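Cell divisionFtsK/SpoIIIE (Thermomonospora curvata, PDB 4NH0) forms part of the type VII (ESX) secretion system, with weak intrinsic ATPase activity, and might be the translocase subunit for exported proteins such as EsxA and EsxB. Local coordinates at residues P305-K317 and G447-L461. Numbering follows the deposited sequence.
With SO4 (sulfate ion), chain C.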
loop_
_atom_site.group_PDB
_atom_site.type_symbol
_atom_site.label_atom_id
_atom_site.label_comp_id
_atom_site.label_asym_id
_atom_site.label_seq_id
_atom_site.Cartn_x
_atom_site.Cartn_y
_atom_site.Cartn_z
ATOM N N PRO A 305 -43.680 -3.315 -24.323
ATOM C CA PRO A 305 -42.694 -3.802 -23.353
ATOM C C PRO A 305 -42.563 -2.906 -22.127
ATOM O O PRO A 305 -42.508 -3.407 -21.005
ATOM C CB PRO A 305 -41.384 -3.805 -24.154
ATOM C CG PRO A 305 -41.792 -3.694 -25.592
ATOM C CD PRO A 305 -43.045 -2.888 -25.578
ATOM N N HIS A 306 -42.518 -1.595 -22.339
ATOM C CA HIS A 306 -42.226 -0.660 -21.259
ATOM C C HIS A 306 -43.385 0.290 -20.985
ATOM O O HIS A 306 -44.243 0.501 -21.841
ATOM C CB HIS A 306 -40.967 0.138 -21.592
ATOM C CG HIS A 306 -39.926 -0.662 -22.309
ATOM N ND1 HIS A 306 -39.066 -1.521 -21.658
ATOM C CD2 HIS A 306 -39.611 -0.741 -23.623
ATOM C CE1 HIS A 306 -38.266 -2.091 -22.540
ATOM N NE2 HIS A 306 -38.575 -1.635 -23.740
ATOM N N GLY A 307 -43.401 0.864 -19.786
ATOM C CA GLY A 307 -44.468 1.765 -19.392
ATOM C C GLY A 307 -44.076 2.772 -18.329
ATOM O O GLY A 307 -42.976 2.717 -17.778
ATOM N N LEU A 308 -44.989 3.692 -18.036
ATOM C CA LEU A 308 -44.726 4.773 -17.095
ATOM C C LEU A 308 -45.874 4.950 -16.105
ATOM O O LEU A 308 -47.042 4.811 -16.464
ATOM C CB LEU A 308 -44.473 6.079 -17.856
ATOM C CG LEU A 308 -44.470 7.396 -17.081
ATOM C CD1 LEU A 308 -43.302 8.262 -17.508
ATOM C CD2 LEU A 308 -45.779 8.135 -17.297
ATOM N N CYS A 309 -45.531 5.257 -14.857
ATOM C CA CYS A 309 -46.531 5.479 -13.819
ATOM C C CYS A 309 -46.263 6.766 -13.050
ATOM O O CYS A 309 -45.171 6.970 -12.525
ATOM C CB CYS A 309 -46.570 4.297 -12.851
ATOM S SG CYS A 309 -47.535 4.599 -11.357
ATOM N N ILE A 310 -47.268 7.633 -12.984
ATOM C CA ILE A 310 -47.148 8.889 -12.256
ATOM C C ILE A 310 -48.229 8.990 -11.188
ATOM O O ILE A 310 -49.397 8.704 -11.448
ATOM C CB ILE A 310 -47.242 10.103 -13.201
ATOM C CG1 ILE A 310 -46.100 10.076 -14.216
ATOM C CG2 ILE A 310 -47.210 11.404 -12.415
ATOM C CD1 ILE A 310 -44.724 10.072 -13.589
ATOM N N GLY A 311 -47.833 9.385 -9.984
ATOM C CA GLY A 311 -48.769 9.547 -8.891
ATOM C C GLY A 311 -48.173 10.349 -7.753
ATOM O O GLY A 311 -47.148 9.973 -7.187
ATOM N N ALA A 312 -48.818 11.461 -7.417
ATOM C CA ALA A 312 -48.356 12.314 -6.329
ATOM C C ALA A 312 -48.506 11.610 -4.986
ATOM O O ALA A 312 -49.024 10.497 -4.911
ATOM C CB ALA A 312 -49.115 13.629 -6.328
ATOM N N THR A 313 -48.051 12.267 -3.924
ATOM C CA THR A 313 -48.112 11.691 -2.586
ATOM C C THR A 313 -49.553 11.488 -2.134
ATOM O O THR A 313 -50.348 12.426 -2.128
ATOM C CB THR A 313 -47.383 12.575 -1.560
ATOM O OG1 THR A 313 -46.003 12.700 -1.929
ATOM C CG2 THR A 313 -47.475 11.966 -0.171
ATOM N N GLY A 314 -49.884 10.256 -1.763
ATOM C CA GLY A 314 -51.216 9.937 -1.286
ATOM C C GLY A 314 -52.092 9.309 -2.351
ATOM O O GLY A 314 -53.263 9.018 -2.109
ATOM N N SER A 315 -51.525 9.097 -3.534
ATOM C CA SER A 315 -52.263 8.488 -4.633
ATOM C C SER A 315 -52.129 6.971 -4.606
ATOM O O SER A 315 -52.785 6.266 -5.372
ATOM C CB SER A 315 -51.776 9.035 -5.974
ATOM O OG SER A 315 -50.387 8.814 -6.139
ATOM N N GLY A 316 -51.274 6.472 -3.719
ATOM C CA GLY A 316 -51.070 5.043 -3.579
ATOM C C GLY A 316 -50.089 4.486 -4.590
ATOM O O GLY A 316 -50.134 3.301 -4.918
ATOM N N LYS A 317 -49.204 5.346 -5.088
ATOM C CA LYS A 317 -48.189 4.939 -6.054
ATOM C C LYS A 317 -47.313 3.829 -5.491
ATOM O O LYS A 317 -46.988 2.869 -6.186
ATOM C CB LYS A 317 -47.323 6.132 -6.462
ATOM C CG LYS A 317 -46.206 5.784 -7.435
ATOM C CD LYS A 317 -45.338 6.994 -7.742
ATOM C CE LYS A 317 -44.647 7.510 -6.490
ATOM N NZ LYS A 317 -43.789 6.471 -5.858
ATOM N N GLY A 447 -34.474 -3.751 -25.030
ATOM C CA GLY A 447 -35.219 -4.476 -24.012
ATOM C C GLY A 447 -36.286 -5.435 -24.503
ATOM O O GLY A 447 -36.536 -6.463 -23.877
ATOM N N ARG A 448 -36.918 -5.098 -25.623
ATOM C CA ARG A 448 -37.959 -5.938 -26.202
ATOM C C ARG A 448 -37.403 -7.293 -26.627
ATOM O O ARG A 448 -37.976 -8.335 -26.306
ATOM C CB ARG A 448 -38.608 -5.230 -27.393
ATOM C CG ARG A 448 -39.194 -6.168 -28.438
ATOM C CD ARG A 448 -39.479 -5.419 -29.728
ATOM N NE ARG A 448 -39.034 -6.165 -30.901
ATOM C CZ ARG A 448 -38.901 -5.636 -32.112
ATOM N NH1 ARG A 448 -39.179 -4.355 -32.308
ATOM N NH2 ARG A 448 -38.487 -6.385 -33.124
ATOM N N SER A 449 -36.282 -7.271 -27.341
ATOM C CA SER A 449 -35.653 -8.496 -27.811
ATOM C C SER A 449 -34.886 -9.189 -26.691
ATOM O O SER A 449 -34.822 -10.414 -26.634
ATOM C CB SER A 449 -34.718 -8.200 -28.985
ATOM O OG SER A 449 -33.775 -7.199 -28.647
ATOM N N LEU A 450 -34.308 -8.395 -25.795
ATOM C CA LEU A 450 -33.497 -8.932 -24.708
ATOM C C LEU A 450 -34.358 -9.442 -23.556
ATOM O O LEU A 450 -33.855 -10.077 -22.630
ATOM C CB LEU A 450 -32.517 -7.872 -24.196
ATOM C CG LEU A 450 -31.168 -7.722 -24.909
ATOM C CD1 LEU A 450 -31.334 -7.407 -26.388
ATOM C CD2 LEU A 450 -30.331 -6.652 -24.230
ATOM N N GLY A 451 -35.655 -9.162 -23.618
ATOM C CA GLY A 451 -36.571 -9.590 -22.579
ATOM C C GLY A 451 -36.459 -8.741 -21.328
ATOM O O GLY A 451 -36.726 -9.208 -20.223
ATOM N N VAL A 452 -36.059 -7.487 -21.504
ATOM C CA VAL A 452 -35.942 -6.561 -20.386
ATOM C C VAL A 452 -37.070 -5.538 -20.416
ATOM O O VAL A 452 -37.155 -4.723 -21.332
ATOM C CB VAL A 452 -34.591 -5.827 -20.398
ATOM C CG1 VAL A 452 -34.564 -4.755 -19.326
ATOM C CG2 VAL A 452 -33.454 -6.812 -20.203
ATOM N N HIS A 453 -37.937 -5.590 -19.410
ATOM C CA HIS A 453 -39.075 -4.684 -19.339
ATOM C C HIS A 453 -38.862 -3.615 -18.276
ATOM O O HIS A 453 -38.463 -3.913 -17.152
ATOM C CB HIS A 453 -40.360 -5.463 -19.058
ATOM C CG HIS A 453 -40.657 -6.520 -20.075
ATOM N ND1 HIS A 453 -41.362 -6.263 -21.231
ATOM C CD2 HIS A 453 -40.339 -7.836 -20.112
ATOM C CE1 HIS A 453 -41.468 -7.375 -21.936
ATOM N NE2 HIS A 453 -40.856 -8.343 -21.280
ATOM N N LEU A 454 -39.132 -2.367 -18.643
ATOM C CA LEU A 454 -38.907 -1.239 -17.750
ATOM C C LEU A 454 -40.218 -0.609 -17.293
ATOM O O LEU A 454 -41.196 -0.572 -18.039
ATOM C CB LEU A 454 -38.035 -0.187 -18.440
ATOM C CG LEU A 454 -37.698 1.083 -17.656
ATOM C CD1 LEU A 454 -36.952 0.746 -16.377
ATOM C CD2 LEU A 454 -36.892 2.044 -18.513
ATOM N N LEU A 455 -40.233 -0.125 -16.056
ATOM C CA LEU A 455 -41.366 0.625 -15.536
ATOM C C LEU A 455 -40.878 1.846 -14.767
ATOM O O LEU A 455 -40.422 1.733 -13.630
ATOM C CB LEU A 455 -42.236 -0.252 -14.636
ATOM C CG LEU A 455 -43.423 0.462 -13.989
ATOM C CD1 LEU A 455 -44.318 1.079 -15.050
ATOM C CD2 LEU A 455 -44.212 -0.489 -13.107
ATOM N N LEU A 456 -40.971 3.010 -15.397
ATOM C CA LEU A 456 -40.539 4.252 -14.771
ATOM C C LEU A 456 -41.660 4.867 -13.946
ATOM O O LEU A 456 -42.729 5.180 -14.468
ATOM C CB LEU A 456 -40.055 5.244 -15.828
ATOM C CG LEU A 456 -38.858 4.780 -16.657
ATOM C CD1 LEU A 456 -38.467 5.836 -17.675
ATOM C CD2 LEU A 456 -37.687 4.444 -15.751
ATOM N N ALA A 457 -41.410 5.033 -12.653
ATOM C CA ALA A 457 -42.401 5.600 -11.752
ATOM C C ALA A 457 -41.853 6.833 -11.047
ATOM O O ALA A 457 -40.694 6.859 -10.639
ATOM C CB ALA A 457 -42.849 4.565 -10.736
ATOM N N SER A 458 -42.691 7.852 -10.909
ATOM C CA SER A 458 -42.289 9.072 -10.222
ATOM C C SER A 458 -43.451 9.718 -9.485
ATOM O O SER A 458 -44.608 9.568 -9.872
ATOM C CB SER A 458 -41.690 10.073 -11.209
ATOM O OG SER A 458 -41.477 11.323 -10.578
ATOM N N GLN A 459 -43.125 10.437 -8.417
ATOM C CA GLN A 459 -44.115 11.202 -7.675
ATOM C C GLN A 459 -44.650 12.340 -8.531
ATOM O O GLN A 459 -45.849 12.612 -8.543
ATOM C CB GLN A 459 -43.506 11.748 -6.383
ATOM C CG GLN A 459 -44.452 12.571 -5.536
ATOM C CD GLN A 459 -43.802 13.046 -4.254
ATOM O OE1 GLN A 459 -43.276 12.246 -3.479
ATOM N NE2 GLN A 459 -43.829 14.354 -4.024
ATOM N N ARG A 460 -43.749 12.996 -9.253
ATOM C CA ARG A 460 -44.122 14.100 -10.128
ATOM C C ARG A 460 -43.213 14.170 -11.353
ATOM O O ARG A 460 -42.043 13.794 -11.293
ATOM C CB ARG A 460 -44.086 15.425 -9.364
ATOM C CG ARG A 460 -44.468 16.618 -10.214
ATOM C CD ARG A 460 -44.651 17.882 -9.412
ATOM N NE ARG A 460 -44.871 17.622 -7.995
ATOM C CZ ARG A 460 -44.943 18.578 -7.076
ATOM N NH1 ARG A 460 -44.823 19.848 -7.437
ATOM N NH2 ARG A 460 -45.144 18.268 -5.803
ATOM N N LEU A 461 -43.761 14.663 -12.461
ATOM C CA LEU A 461 -43.058 14.687 -13.736
ATOM C C LEU A 461 -43.107 16.057 -14.415
ATOM O O LEU A 461 -44.048 16.825 -14.219
ATOM C CB LEU A 461 -43.656 13.633 -14.667
ATOM C CG LEU A 461 -42.830 13.182 -15.868
ATOM C CD1 LEU A 461 -41.608 12.425 -15.396
ATOM C CD2 LEU A 461 -43.673 12.324 -16.798
HETATM S S SO4 C . -48.012 7.315 -2.444
HETATM O O1 SO4 C . -48.386 8.082 -1.261
HETATM O O2 SO4 C . -46.690 7.732 -2.897
HETATM O O3 SO4 C . -47.993 5.897 -2.110
HETATM O O4 SO4 C . -48.985 7.552 -3.506
#
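L456 pairs through both its backbone N and O: N donates to G307 O, and O accepts C309 N at 2.8 Å. S458 repeats this two residues on, N to C309 O and O to G311 N (3.2 Å). This is regular parallel pairing. At the strand starts two histidines add bonds. L454 N donates to H306 ND1 (3.1 Å), lying in the ring plane. H306 CG stands anti to the carbonyl carbon (chi1 -36°), which turns the ring edge toward L454. H306 CE1 lies 3.1 Å from V452 O. With an alanine here, L454 N would probably lose its acceptor and a gap open beside V452 O. H453 ND1 donates to P305 O at 3.1 Å, well off the line of the carbonyl.

Residues 311-317 make most of the Walker A P-loop (to S318), the predicted ATP site of the first FtsK domain. A sulfate, probably marking a phosphate position, is held by backbone N of G314, K317 and S318, and weakly by G316 N. K317 runs straight to CD, 3.4 Å from S458 O; bends at chi3 and chi4 then place NZ for a salt bridge with D424. I310 CD1 packs crosswise on L461 CB (3.9 Å), and L308 and L461 meet tip to tip. F426 covers this side, and helix 437-450 packs on L454 and L456. Strand 306-310 lies between 473-479 and 452-458, with 418-424 next beyond 452-458.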